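Local coordinates for hypothetical protein (Parabacteroides merdae, PDB 4OO3) that is probably an oxidoreductase that binds a nicotinamide cofactor through an N-terminal Rossmann-fold domain, its substrate being unknown, at residues N153-M158 with V385-K390; K185-H190 with T221-L226; E214-V219 with G288-K293; D225-E230 with A299-I304; T316-M321 with D327-Q332. All blocks are in the same frame, centred on the assembly; numbering follows the deposited sequence. Where two conformers were deposited one is given.

All five contacts reach the mixed beta-sheet of the C-terminal domain, which follows the parallel Rossmann-type sheet in the chain. Contact 1 spans 227 residues and encloses the other four in sequence. Contacts 2 and 4 share helix 220-231, with centres 6 Å apart, and set it against the adjacent strands 183-190 and 297-306. Contact 3 lies about 8 Å from contact 2, centre to centre, and ties the loop before that helix to strand 282-294. Contact 5, the hairpin 316-332, follows contact 4. Contacts 1 and 3 are about 26 Å apart between centres. Contacts 1 to 4 hold helices 155-164 and 220-231, and the loop before the latter, against the C-terminal sheet.

Contact 1: residues N153-M158 with V385-K390; sequences NEITTM and VEIPAK
Ile387, directly after strand 382-386 of the mixed sheet, reaches the first turn of helix 155-164 with two of its methyl groups. At CB the chain forks. The CG2 branch stands anti to the backbone N, which brings it 3.8 Å from Ile155 CG1 and 4.2 Å from Ile155 CG2; the two isoleucines slide past each other in opposite senses. The other branch runs through CG1 to CD1, extended at chi2 (157°), and its tip lies 3.8 Å from Thr156 CG2, the threonine side chain crossing it at about a right angle. Thr156 offers its methyl to Ile387 while its hydroxyl serves the helix start: OG1 donates to Glu154 OE1 at 2.6 Å, on the syn side of the carboxylate. Glu154 is the N-cap. Its OE1 also accepts from Thr157 N at 2.9 Å, and OE2 takes Thr156 N at 2.7 Å, both donors lying above the carboxylate plane. Ile387 packs further on Leu159 of the same helix. With methyl and methylene groups alone meeting across 118 Å² of buried surface, this junction of strand exit and helix start probably rests on apolar contact alone, the polar bonds being local to the cap.

Contact 2: residues K185-H190 with T221-L226; sequences KESVHH and THLVDL
Leu223 points both of its methyl groups at strand 185-190. CD1 lies 3.8 Å from Lys185 O, and Ser187 OG sits at 3.8 Å from CD1 and, equally, from Leu223 CD2. One turn on, Leu226 offers its CB to Lys185 CE at 3.9 Å, the two side chains crossing at about a right angle. Lys185 is extended through CE and bends only at chi4 (-67°), so its outer methylenes CD and CE pass over Leu223 O and Leu226 CB before the amine turns off. Further out, that amine forms a salt bridge with Glu230 on the same helix, and Ser187 OG is hydrogen-bonded to His317 ND1 on the adjoining strand 316-322. These outer partners hold the polar ends, consistent with the placing of the lysine methylenes and the serine oxygen against leucine. The underlying frame is a helix laid on a sheet, the short axes 9.5 Å apart and nearly antiparallel at 156°. All four touching residues are buried. Leucine carbons meet lysine methylenes and two oxygens, a mixed surface without a hydrogen bond between the segments, and the buried amine is probably stabilised by its carboxylate partner.

Contact 3: residues E214-V219 with G288-K293; sequences EGIVDV and GDIVYK
Ile216 lies against residues 288-290 of strand 282-294: its CB meets Gly288, its CG1 Ile290 and its CD1 the carbonyl of Asp289. The backbones are close here, with the CA atoms of Ile216 and Gly288 4.4 Å apart, a proximity compatible with a glycine that presents only its main chain: Gly288 CA is 4.1 Å from Ile216 CB. Beyond CB the isoleucine is stretched out. With CG1 anti to the backbone N (chi1 -165°) and chi2 also near 180°, the extended chain carries CD1 outward to 3.5 Å from Asp289 O. Halfway, Ile216 CG1 meets Ile290 CG1 at 3.9 Å. Ile290 has its own CG1 anti to the carbonyl carbon, although chi1 of -39° is rotated some way from the usual staggered value; its CD1 thereby comes 4.0 Å from Ile216 O. Asp289 directs its CB away from the loop and contributes its carbonyl oxygen. Helix 419-439 closes over both isoleucines through Ala433, while Ala248 of strand 243-255 adds to the wall around Ile216. The loop itself turns tightly, Val217 N bonding to Glu214 O at 3.1 Å. It includes Asp218, salt-bridged to Lys119, and four residues on, in helix 220-231, comes His222: an Asp-x-x-x-His spacing, as in the Gfo/Idh/MocA oxidoreductases, where this region adjoins the active-site cleft.

Contact 4: residues D225-E230 with A299-I304; sequences DLVQWE and AKVSVI
Val227 provides the whole helix side of this contact, one methyl to each of two strand residues. The apolar interactions are two: Val227 CG2 lies 4.1 Å from Ala299 CB, and Val227 CG1 is 4.0 Å from Val301 CG1. Ala299 and Val301 are two apart on the strand and direct their side chains to the same face, so the forked valine spans the pair. Val301 places CG1 anti to its carbonyl carbon (chi1 -57°), toward the helix. Val227 is modelled with chi1 of -6°, almost eclipsed, so the exact placing of its methyls is less certain than the contact itself. The buried surface is small, 92 Å² for both sides together, and the nearest CA pair, Val227 with Ala299, is 7.5 Å apart. The helix backbone bonds within itself, Trp229 N donating to Asp225 O at 2.9 Å and Glu230 N to Leu226 O at 2.7 Å, whereas the strand bonds to strands 282-294 and 183-190. Of the polar contacts, Trp229 makes a cation-pi interaction with Arg161, and Glu230 is held by Thr157 (OE2) and Lys185 (OE1). Helix 220-231 is walled by helix 155-164, which Leu226 and Trp229 touch at Thr157, and by helix 419-439, where Asp225 packs on Lys426; beneath it, strand 297-306 runs between strands 183-190 and 282-294, whose Tyr292 Val227 also touches.

Contact 5: residues T316-M321 with D327-Q332; sequences THFSVM and DLVIRQ
Ser319 and Ile330 face each other as a hydrogen-bonded pair whose side chains stand on the same side of the sheet and come very close. Ser319 OG is 3.2 Å from Ile330 CG1, a tight approach set by chi1 of 67°, which places the oxygen between the backbone N and the carbonyl carbon. Ile330 then bends at chi2, leading its end away toward Thr156 of helix 155-164. Its other branch meets the neighbouring imidazole, whose ND1 is held by Ser187: Ile330 CG2 lies at the edge of the His317 ring, near its plane, 4.1 Å from His317 CD2. Gln332 extends beside His317, with OE1 4.0 Å from His317 CB, while its amide nitrogen bonds to Asp315 O. At the far end the side chains of Met321, a selenomethionine, and Leu328 lie obliquely, Met321 CG 3.9 Å from Leu328 CB. This is an antiparallel beta-hairpin in one continuous register, its hydrogen-bonded pairs being His317–Gln332, Ser319–Ile330 and Met321–Leu328. Met321 N and Leu328 O bond in the carbonyl plane at 3.1 Å; Gln332 N to His317 O is weak, its N-H...O angle only 116°. The non-hydrogen-bonded pairs, Phe318–Arg331 and Val320–Val329, put their side chains on the other face. There Val320 and Val329 lie side by side, pointing the same way, with Val320 CG1 4.1 Å from Val329 CG2. Within its own strand, Val329 CG1 sits 3.7 Å over the centre of one face of the Arg331 guanidinium, which salt-bridges to Glu345 and makes a cation-pi contact with Phe343.

Contact 1: residues N153-M158 with V385-K390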
# COMPACT_ATOMS: atom_id res chain seq x y z
N ASN A 153 7.31 1.46 6.30
CA ASN A 153 8.46 0.76 6.85
C ASN A 153 9.70 0.90 6.00
O ASN A 153 10.78 0.48 6.40
CB ASN A 153 8.10 -0.70 7.03
CG ASN A 153 6.94 -0.90 7.99
OD1 ASN A 153 6.85 -0.22 9.01
ND2 ASN A 153 6.06 -1.83 7.68
N GLU A 154 9.55 1.50 4.82
CA GLU A 154 10.65 1.71 3.90
C GLU A 154 11.52 2.86 4.40
O GLU A 154 11.02 3.88 4.89
CB GLU A 154 10.12 1.96 2.49
CG GLU A 154 11.19 2.12 1.43
CD GLU A 154 11.78 3.51 1.43
OE1 GLU A 154 11.01 4.49 1.56
OE2 GLU A 154 13.03 3.63 1.32
N ILE A 155 12.83 2.69 4.28
CA ILE A 155 13.81 3.54 4.98
C ILE A 155 13.78 5.03 4.59
O ILE A 155 13.82 5.88 5.48
CB ILE A 155 15.25 2.96 4.89
CG1 ILE A 155 16.24 3.78 5.72
CG2 ILE A 155 15.72 2.86 3.44
CD1 ILE A 155 15.90 3.87 7.19
N THR A 156 13.72 5.35 3.30
CA THR A 156 13.69 6.76 2.88
C THR A 156 12.43 7.46 3.39
O THR A 156 12.48 8.61 3.81
CB THR A 156 13.79 6.97 1.35
OG1 THR A 156 12.68 6.34 0.69
CG2 THR A 156 15.10 6.42 0.81
N THR A 157 11.31 6.74 3.37
CA THR A 157 10.07 7.25 3.93
C THR A 157 10.23 7.57 5.42
O THR A 157 9.81 8.64 5.87
CB THR A 157 8.91 6.28 3.68
OG1 THR A 157 8.41 6.48 2.36
CG2 THR A 157 7.77 6.48 4.67
N MSE A 158 10.85 6.66 6.17
CA MSE A 158 11.02 6.85 7.61
C MSE A 158 11.91 8.02 7.88
O MSE A 158 11.69 8.75 8.84
CB MSE A 158 11.60 5.60 8.28
CG MSE A 158 10.58 4.48 8.28
SE MSE A 158 11.37 2.82 8.96
CE MSE A 158 11.23 3.25 10.87
N VAL A 385 21.11 12.13 1.76
CA VAL A 385 21.13 11.36 3.00
C VAL A 385 21.70 9.98 2.71
O VAL A 385 21.03 9.13 2.15
CB VAL A 385 19.73 11.21 3.62
CG1 VAL A 385 19.80 10.42 4.93
CG2 VAL A 385 19.12 12.58 3.88
N GLU A 386 22.95 9.77 3.10
CA GLU A 386 23.64 8.50 2.92
C GLU A 386 23.00 7.45 3.84
O GLU A 386 22.98 7.62 5.05
CB GLU A 386 25.12 8.67 3.25
CG GLU A 386 26.04 7.57 2.76
CD GLU A 386 27.48 7.74 3.25
OE1 GLU A 386 27.80 8.79 3.86
OE2 GLU A 386 28.30 6.83 3.02
N ILE A 387 22.48 6.38 3.25
CA ILE A 387 21.80 5.32 3.99
C ILE A 387 22.55 4.00 3.81
O ILE A 387 22.69 3.53 2.68
CB ILE A 387 20.37 5.14 3.47
CG1 ILE A 387 19.57 6.43 3.64
CG2 ILE A 387 19.67 3.99 4.20
CD1 ILE A 387 18.38 6.55 2.72
N PRO A 388 23.03 3.40 4.91
CA PRO A 388 23.66 2.08 4.84
C PRO A 388 22.80 1.01 4.16
O PRO A 388 21.58 0.99 4.31
CB PRO A 388 23.86 1.72 6.31
CG PRO A 388 24.05 3.03 6.98
CD PRO A 388 23.19 4.01 6.24
N ALA A 389 23.46 0.11 3.42
CA ALA A 389 22.79 -0.94 2.67
C ALA A 389 21.93 -1.85 3.53
O ALA A 389 20.95 -2.40 3.04
CB ALA A 389 23.82 -1.79 1.92
N LYS A 390 22.29 -2.00 4.81
CA LYS A 390 21.55 -2.87 5.73
C LYS A 390 20.08 -2.45 5.91
O LYS A 390 19.23 -3.30 6.17
CB LYS A 390 22.24 -2.97 7.10
CG LYS A 390 22.61 -1.64 7.73
CD LYS A 390 22.46 -1.66 9.25
CE LYS A 390 21.00 -1.48 9.67
NZ LYS A 390 20.80 -1.46 11.15

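Contact 2: residues K185-H190 with T221-L226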
# COMPACT_ATOMS: atom_id res chain seq x y z
N LYS A 185 3.79 13.40 -4.91
CA LYS A 185 4.27 12.01 -5.04
C LYS A 185 3.81 11.37 -6.34
O LYS A 185 2.61 11.27 -6.62
CB LYS A 185 3.79 11.14 -3.87
CG LYS A 185 4.33 11.62 -2.54
CD LYS A 185 3.90 10.74 -1.38
CE LYS A 185 4.34 11.36 -0.07
NZ LYS A 185 5.82 11.36 0.09
N GLU A 186 4.77 10.93 -7.14
CA GLU A 186 4.49 10.41 -8.47
C GLU A 186 5.20 9.07 -8.65
O GLU A 186 6.41 8.98 -8.46
CB GLU A 186 4.95 11.40 -9.53
CG GLU A 186 4.19 12.72 -9.50
CD GLU A 186 4.80 13.79 -10.40
OE1 GLU A 186 6.04 14.00 -10.34
OE2 GLU A 186 4.04 14.43 -11.16
N SER A 187 4.43 8.04 -9.00
CA SER A 187 4.98 6.70 -9.19
C SER A 187 4.67 6.20 -10.59
O SER A 187 3.59 6.46 -11.12
CB SER A 187 4.39 5.73 -8.17
OG SER A 187 4.54 6.22 -6.86
N VAL A 188 5.63 5.48 -11.17
CA VAL A 188 5.42 4.74 -12.41
C VAL A 188 5.70 3.27 -12.12
O VAL A 188 6.84 2.91 -11.81
CB VAL A 188 6.35 5.24 -13.53
CG1 VAL A 188 6.05 4.52 -14.84
CG2 VAL A 188 6.22 6.75 -13.70
N HIS A 189 4.66 2.45 -12.21
CA HIS A 189 4.76 1.01 -11.99
C HIS A 189 4.56 0.27 -13.31
O HIS A 189 4.15 0.87 -14.29
CB HIS A 189 3.71 0.55 -10.98
CG HIS A 189 3.94 1.09 -9.61
ND1 HIS A 189 4.92 0.59 -8.78
CD2 HIS A 189 3.34 2.10 -8.93
CE1 HIS A 189 4.91 1.26 -7.64
NE2 HIS A 189 3.96 2.18 -7.70
N HIS A 190 4.84 -1.03 -13.31
CA HIS A 190 4.78 -1.83 -14.53
C HIS A 190 4.02 -3.14 -14.35
O HIS A 190 4.18 -3.82 -13.35
CB HIS A 190 6.19 -2.05 -15.07
CG HIS A 190 6.87 -0.78 -15.48
ND1 HIS A 190 7.58 -0.00 -14.59
CD2 HIS A 190 6.89 -0.11 -16.66
CE1 HIS A 190 8.03 1.07 -15.21
NE2 HIS A 190 7.63 1.03 -16.46
N THR A 221 -3.63 4.66 -2.74
CA THR A 221 -3.83 4.34 -1.32
C THR A 221 -2.51 4.52 -0.56
O THR A 221 -2.46 5.27 0.40
CB THR A 221 -4.39 2.91 -1.17
OG1 THR A 221 -5.68 2.86 -1.78
CG2 THR A 221 -4.52 2.50 0.29
N HIS A 222 -1.45 3.86 -1.03
CA HIS A 222 -0.12 4.02 -0.43
C HIS A 222 0.32 5.48 -0.38
O HIS A 222 0.88 5.93 0.63
CB HIS A 222 0.94 3.25 -1.22
CG HIS A 222 0.78 1.77 -1.18
ND1 HIS A 222 0.61 1.07 -0.01
CD2 HIS A 222 0.81 0.84 -2.17
CE1 HIS A 222 0.53 -0.22 -0.27
NE2 HIS A 222 0.64 -0.39 -1.58
N LEU A 223 0.12 6.22 -1.47
CA LEU A 223 0.66 7.58 -1.57
C LEU A 223 -0.11 8.52 -0.65
O LEU A 223 0.49 9.32 0.06
CB LEU A 223 0.67 8.09 -3.01
CG LEU A 223 1.45 7.23 -4.01
CD1 LEU A 223 1.44 7.88 -5.39
CD2 LEU A 223 2.89 7.00 -3.55
N VAL A 224 -1.43 8.39 -0.65
CA VAL A 224 -2.29 9.19 0.22
C VAL A 224 -1.95 8.92 1.69
O VAL A 224 -1.89 9.85 2.50
CB VAL A 224 -3.78 8.92 -0.08
CG1 VAL A 224 -4.68 9.42 1.05
CG2 VAL A 224 -4.17 9.59 -1.39
N ASP A 225 -1.73 7.64 2.02
CA ASP A 225 -1.33 7.24 3.36
C ASP A 225 0.01 7.85 3.73
O ASP A 225 0.19 8.29 4.86
CB ASP A 225 -1.22 5.72 3.48
CG ASP A 225 -0.87 5.27 4.90
OD1 ASP A 225 -1.71 5.47 5.80
OD2 ASP A 225 0.24 4.72 5.12
N LEU A 226 0.95 7.88 2.79
CA LEU A 226 2.25 8.48 3.08
C LEU A 226 2.14 9.97 3.38
O LEU A 226 2.80 10.44 4.31
CB LEU A 226 3.26 8.25 1.95
CG LEU A 226 3.90 6.87 1.87
CD1 LEU A 226 5.03 6.91 0.86
CD2 LEU A 226 4.40 6.39 3.22

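Contact 3: residues E214-V219 with G288-K293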
# COMPACT_ATOMS: atom_id res chain seq x y z
N GLU A 214 -9.84 1.03 -10.04
CA GLU A 214 -9.16 1.90 -10.99
C GLU A 214 -7.78 2.26 -10.47
O GLU A 214 -7.52 2.18 -9.27
CB GLU A 214 -9.97 3.17 -11.25
CG GLU A 214 -11.30 2.93 -11.95
CD GLU A 214 -11.58 3.89 -13.10
OE1 GLU A 214 -10.76 4.80 -13.37
OE2 GLU A 214 -12.63 3.71 -13.76
N GLY A 215 -6.89 2.69 -11.36
CA GLY A 215 -5.56 3.13 -10.94
C GLY A 215 -5.60 4.20 -9.86
O GLY A 215 -4.79 4.20 -8.93
N ILE A 216 -6.56 5.10 -9.98
CA ILE A 216 -6.70 6.24 -9.07
C ILE A 216 -7.11 5.85 -7.63
O ILE A 216 -7.00 6.67 -6.73
CB ILE A 216 -7.66 7.30 -9.68
CG1 ILE A 216 -7.55 8.65 -8.97
CG2 ILE A 216 -9.11 6.81 -9.66
CD1 ILE A 216 -8.35 9.73 -9.64
N VAL A 217 -7.55 4.61 -7.41
CA VAL A 217 -7.97 4.17 -6.06
C VAL A 217 -7.09 3.05 -5.48
O VAL A 217 -7.29 2.64 -4.34
CB VAL A 217 -9.45 3.72 -6.03
CG1 VAL A 217 -10.35 4.75 -6.71
CG2 VAL A 217 -9.65 2.34 -6.66
N ASP A 218 -6.12 2.59 -6.26
CA ASP A 218 -5.35 1.39 -5.94
C ASP A 218 -4.01 1.78 -5.30
O ASP A 218 -3.92 1.93 -4.09
CB ASP A 218 -5.22 0.53 -7.20
CG ASP A 218 -4.48 -0.77 -6.97
OD1 ASP A 218 -4.29 -1.13 -5.78
OD2 ASP A 218 -4.11 -1.44 -7.97
N VAL A 219 -2.97 1.98 -6.10
CA VAL A 219 -1.64 2.32 -5.57
C VAL A 219 -1.67 3.69 -4.87
O VAL A 219 -0.86 3.91 -3.98
CB VAL A 219 -0.56 2.27 -6.68
CG1 VAL A 219 0.74 2.98 -6.27
CG2 VAL A 219 -0.27 0.83 -7.04
N GLY A 288 -4.00 7.37 -12.79
CA GLY A 288 -4.74 8.50 -12.26
C GLY A 288 -3.90 9.40 -11.39
O GLY A 288 -2.80 9.03 -10.98
N ASP A 289 -4.40 10.60 -11.11
CA ASP A 289 -3.78 11.48 -10.14
C ASP A 289 -4.81 12.27 -9.36
O ASP A 289 -5.97 12.36 -9.75
CB ASP A 289 -2.73 12.41 -10.79
CG ASP A 289 -3.30 13.31 -11.87
OD1 ASP A 289 -4.53 13.54 -11.92
OD2 ASP A 289 -2.50 13.82 -12.67
N ILE A 290 -4.39 12.81 -8.22
CA ILE A 290 -5.28 13.54 -7.32
C ILE A 290 -4.56 14.76 -6.80
O ILE A 290 -3.41 14.66 -6.35
CB ILE A 290 -5.71 12.69 -6.10
CG1 ILE A 290 -5.98 11.24 -6.50
CG2 ILE A 290 -6.92 13.33 -5.41
CD1 ILE A 290 -6.36 10.32 -5.35
N VAL A 291 -5.22 15.91 -6.87
CA VAL A 291 -4.81 17.09 -6.12
C VAL A 291 -5.88 17.34 -5.07
O VAL A 291 -7.07 17.38 -5.37
CB VAL A 291 -4.64 18.33 -7.01
CG1 VAL A 291 -4.25 19.54 -6.16
CG2 VAL A 291 -3.56 18.08 -8.04
N TYR A 292 -5.45 17.47 -3.82
CA TYR A 292 -6.36 17.70 -2.72
C TYR A 292 -5.69 18.51 -1.62
O TYR A 292 -4.45 18.55 -1.53
CB TYR A 292 -6.85 16.37 -2.15
CG TYR A 292 -5.76 15.47 -1.58
CD1 TYR A 292 -4.98 14.69 -2.42
CD2 TYR A 292 -5.53 15.40 -0.21
CE1 TYR A 292 -3.99 13.86 -1.90
CE2 TYR A 292 -4.54 14.57 0.31
CZ TYR A 292 -3.78 13.80 -0.54
OH TYR A 292 -2.79 12.98 -0.03
N LYS A 293 -6.50 19.15 -0.80
CA LYS A 293 -6.01 19.84 0.38
C LYS A 293 -6.26 18.97 1.60
O LYS A 293 -7.36 18.43 1.77
CB LYS A 293 -6.67 21.21 0.53
CG LYS A 293 -6.11 22.22 -0.45
CD LYS A 293 -6.78 23.58 -0.34
CE LYS A 293 -5.97 24.62 -1.08
NZ LYS A 293 -6.76 25.83 -1.42

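Contact 4: residues D225-E230 with A299-I304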
# COMPACT_ATOMS: atom_id res chain seq x y z
N ASP A 225 -1.73 7.64 2.02
CA ASP A 225 -1.33 7.24 3.36
C ASP A 225 0.01 7.85 3.73
O ASP A 225 0.19 8.29 4.86
CB ASP A 225 -1.22 5.72 3.48
CG ASP A 225 -0.87 5.27 4.90
OD1 ASP A 225 -1.71 5.47 5.80
OD2 ASP A 225 0.24 4.72 5.12
N LEU A 226 0.95 7.88 2.79
CA LEU A 226 2.25 8.48 3.08
C LEU A 226 2.14 9.97 3.38
O LEU A 226 2.80 10.44 4.31
CB LEU A 226 3.26 8.25 1.95
CG LEU A 226 3.90 6.87 1.87
CD1 LEU A 226 5.03 6.91 0.86
CD2 LEU A 226 4.40 6.39 3.22
N VAL A 227 1.33 10.73 2.62
CA VAL A 227 1.26 12.17 2.89
C VAL A 227 0.70 12.43 4.30
O VAL A 227 1.21 13.28 5.01
CB VAL A 227 0.63 13.08 1.76
CG1 VAL A 227 0.32 12.32 0.49
CG2 VAL A 227 -0.54 13.92 2.25
N GLN A 228 -0.30 11.65 4.72
CA GLN A 228 -0.80 11.69 6.11
C GLN A 228 0.28 11.31 7.12
O GLN A 228 0.52 12.02 8.10
CB GLN A 228 -1.99 10.73 6.28
CG GLN A 228 -3.22 11.10 5.45
CD GLN A 228 -4.38 10.13 5.64
OE1 GLN A 228 -4.24 9.04 6.23
NE2 GLN A 228 -5.53 10.51 5.12
N TRP A 229 0.94 10.18 6.87
CA TRP A 229 1.85 9.58 7.83
C TRP A 229 3.19 10.34 7.95
O TRP A 229 3.72 10.52 9.05
CB TRP A 229 2.07 8.12 7.44
CG TRP A 229 2.74 7.31 8.46
CD1 TRP A 229 2.18 6.75 9.58
CD2 TRP A 229 4.11 6.94 8.49
NE1 TRP A 229 3.12 6.05 10.29
CE2 TRP A 229 4.32 6.16 9.64
CE3 TRP A 229 5.20 7.20 7.64
CZ2 TRP A 229 5.57 5.65 9.97
CZ3 TRP A 229 6.43 6.69 7.97
CH2 TRP A 229 6.61 5.92 9.13
N GLU A 230 3.73 10.79 6.82
CA GLU A 230 4.97 11.56 6.83
C GLU A 230 4.77 13.01 7.26
O GLU A 230 5.54 13.54 8.05
CB GLU A 230 5.62 11.56 5.45
CG GLU A 230 6.14 10.21 5.00
CD GLU A 230 6.44 10.18 3.51
OE1 GLU A 230 5.97 11.08 2.79
OE2 GLU A 230 7.14 9.26 3.06
N ALA A 299 -1.74 18.73 -1.55
CA ALA A 299 -0.96 17.56 -1.90
C ALA A 299 -1.34 17.10 -3.30
O ALA A 299 -2.46 17.32 -3.75
CB ALA A 299 -1.21 16.45 -0.89
N LYS A 300 -0.40 16.46 -3.98
CA LYS A 300 -0.64 15.89 -5.31
C LYS A 300 -0.08 14.48 -5.34
O LYS A 300 1.10 14.28 -5.06
CB LYS A 300 0.03 16.75 -6.38
CG LYS A 300 0.23 16.07 -7.74
CD LYS A 300 -0.59 16.72 -8.85
CE LYS A 300 -0.22 16.19 -10.23
NZ LYS A 300 1.19 16.51 -10.59
N VAL A 301 -0.91 13.51 -5.68
CA VAL A 301 -0.43 12.14 -5.86
C VAL A 301 -0.78 11.63 -7.24
O VAL A 301 -1.82 11.98 -7.80
CB VAL A 301 -0.96 11.17 -4.79
CG1 VAL A 301 -0.60 11.67 -3.40
CG2 VAL A 301 -2.46 10.97 -4.92
N SER A 302 0.10 10.79 -7.79
CA SER A 302 -0.04 10.32 -9.15
C SER A 302 0.52 8.91 -9.33
O SER A 302 1.55 8.55 -8.74
CB SER A 302 0.67 11.30 -10.09
OG SER A 302 0.69 10.80 -11.41
N VAL A 303 -0.16 8.10 -10.14
CA VAL A 303 0.24 6.73 -10.41
C VAL A 303 0.06 6.42 -11.89
O VAL A 303 -1.01 6.63 -12.44
CB VAL A 303 -0.57 5.71 -9.59
CG1 VAL A 303 -0.15 4.29 -9.94
CG2 VAL A 303 -0.40 5.95 -8.09
N ILE A 304 1.13 5.92 -12.52
CA ILE A 304 1.08 5.43 -13.88
C ILE A 304 1.48 3.95 -13.89
O ILE A 304 2.44 3.55 -13.24
CB ILE A 304 2.01 6.24 -14.80
CG1 ILE A 304 1.48 7.67 -14.95
CG2 ILE A 304 2.15 5.56 -16.16
CD1 ILE A 304 2.34 8.60 -15.77

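Contact 5: residues T316-M321 with D327-Q332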
# COMPACT_ATOMS: atom_id res chain seq x y z
N THR A 316 9.78 3.76 -11.23
CA THR A 316 10.32 5.04 -10.80
C THR A 316 9.44 5.70 -9.74
O THR A 316 8.25 5.39 -9.61
CB THR A 316 10.51 6.00 -11.99
OG1 THR A 316 9.25 6.34 -12.57
CG2 THR A 316 11.39 5.36 -13.05
N HIS A 317 10.04 6.61 -8.97
CA HIS A 317 9.31 7.41 -8.00
C HIS A 317 10.03 8.73 -7.72
O HIS A 317 11.25 8.76 -7.56
CB HIS A 317 9.11 6.66 -6.68
CG HIS A 317 8.28 7.40 -5.67
ND1 HIS A 317 6.90 7.37 -5.68
CD2 HIS A 317 8.63 8.21 -4.65
CE1 HIS A 317 6.44 8.12 -4.70
NE2 HIS A 317 7.47 8.64 -4.06
N PHE A 318 9.25 9.80 -7.69
CA PHE A 318 9.75 11.14 -7.34
C PHE A 318 8.77 11.78 -6.40
O PHE A 318 7.56 11.70 -6.61
CB PHE A 318 9.91 12.03 -8.58
CG PHE A 318 10.06 13.51 -8.26
CD1 PHE A 318 11.28 14.03 -7.86
CD2 PHE A 318 8.98 14.37 -8.37
CE1 PHE A 318 11.42 15.37 -7.58
CE2 PHE A 318 9.11 15.72 -8.09
CZ PHE A 318 10.34 16.22 -7.70
N SER A 319 9.29 12.43 -5.36
CA SER A 319 8.44 13.14 -4.41
C SER A 319 9.14 14.35 -3.81
O SER A 319 10.37 14.40 -3.71
CB SER A 319 7.97 12.22 -3.29
OG SER A 319 9.05 11.81 -2.47
N VAL A 320 8.33 15.33 -3.42
CA VAL A 320 8.80 16.52 -2.73
C VAL A 320 7.85 16.82 -1.59
O VAL A 320 6.64 16.68 -1.73
CB VAL A 320 8.81 17.75 -3.65
CG1 VAL A 320 9.63 18.87 -3.02
CG2 VAL A 320 9.35 17.41 -5.02
N MSE A 321 8.41 17.23 -0.45
CA MSE A 321 7.60 17.83 0.61
C MSE A 321 8.32 19.09 0.99
O MSE A 321 9.49 19.07 1.38
CB MSE A 321 7.26 16.89 1.76
CG MSE A 321 8.41 16.12 2.38
SE MSE A 321 7.66 14.90 3.76
CE MSE A 321 7.13 16.25 5.09
N ASP A 327 13.24 21.69 1.10
CA ASP A 327 12.52 20.62 0.43
C ASP A 327 13.20 19.28 0.72
O ASP A 327 14.42 19.16 0.59
CB ASP A 327 12.51 20.83 -1.09
CG ASP A 327 11.79 22.09 -1.52
OD1 ASP A 327 10.95 22.60 -0.75
OD2 ASP A 327 12.05 22.58 -2.64
N LEU A 328 12.41 18.29 1.13
CA LEU A 328 12.88 16.91 1.25
C LEU A 328 12.44 16.16 -0.01
O LEU A 328 11.26 16.11 -0.32
CB LEU A 328 12.30 16.24 2.49
CG LEU A 328 12.57 16.96 3.80
CD1 LEU A 328 11.82 16.27 4.93
CD2 LEU A 328 14.07 17.00 4.09
N VAL A 329 13.40 15.56 -0.70
CA VAL A 329 13.18 15.06 -2.06
C VAL A 329 13.62 13.61 -2.17
O VAL A 329 14.74 13.27 -1.79
CB VAL A 329 13.97 15.91 -3.09
CG1 VAL A 329 13.87 15.32 -4.50
CG2 VAL A 329 13.47 17.35 -3.07
N ILE A 330 12.73 12.77 -2.70
CA ILE A 330 13.08 11.41 -3.07
C ILE A 330 13.26 11.36 -4.57
O ILE A 330 12.42 11.86 -5.32
CB ILE A 330 11.97 10.40 -2.73
CG1 ILE A 330 11.61 10.44 -1.24
CG2 ILE A 330 12.40 8.99 -3.13
CD1 ILE A 330 12.70 9.93 -0.33
N ARG A 331 14.37 10.78 -5.01
CA ARG A 331 14.56 10.42 -6.41
C ARG A 331 14.75 8.92 -6.50
O ARG A 331 15.46 8.32 -5.68
CB ARG A 331 15.76 11.13 -7.00
CG ARG A 331 15.59 12.63 -7.12
CD ARG A 331 16.90 13.29 -7.51
NE ARG A 331 17.07 14.56 -6.81
CZ ARG A 331 16.47 15.70 -7.13
NH1 ARG A 331 15.64 15.76 -8.16
NH2 ARG A 331 16.71 16.79 -6.41
N GLN A 332 14.08 8.32 -7.48
CA GLN A 332 14.19 6.89 -7.75
C GLN A 332 14.04 6.69 -9.26
O GLN A 332 12.96 6.37 -9.75
CB GLN A 332 13.14 6.12 -6.98
CG GLN A 332 13.24 4.62 -7.15
CD GLN A 332 12.02 3.90 -6.64
OE1 GLN A 332 11.72 3.95 -5.44
NE2 GLN A 332 11.30 3.24 -7.54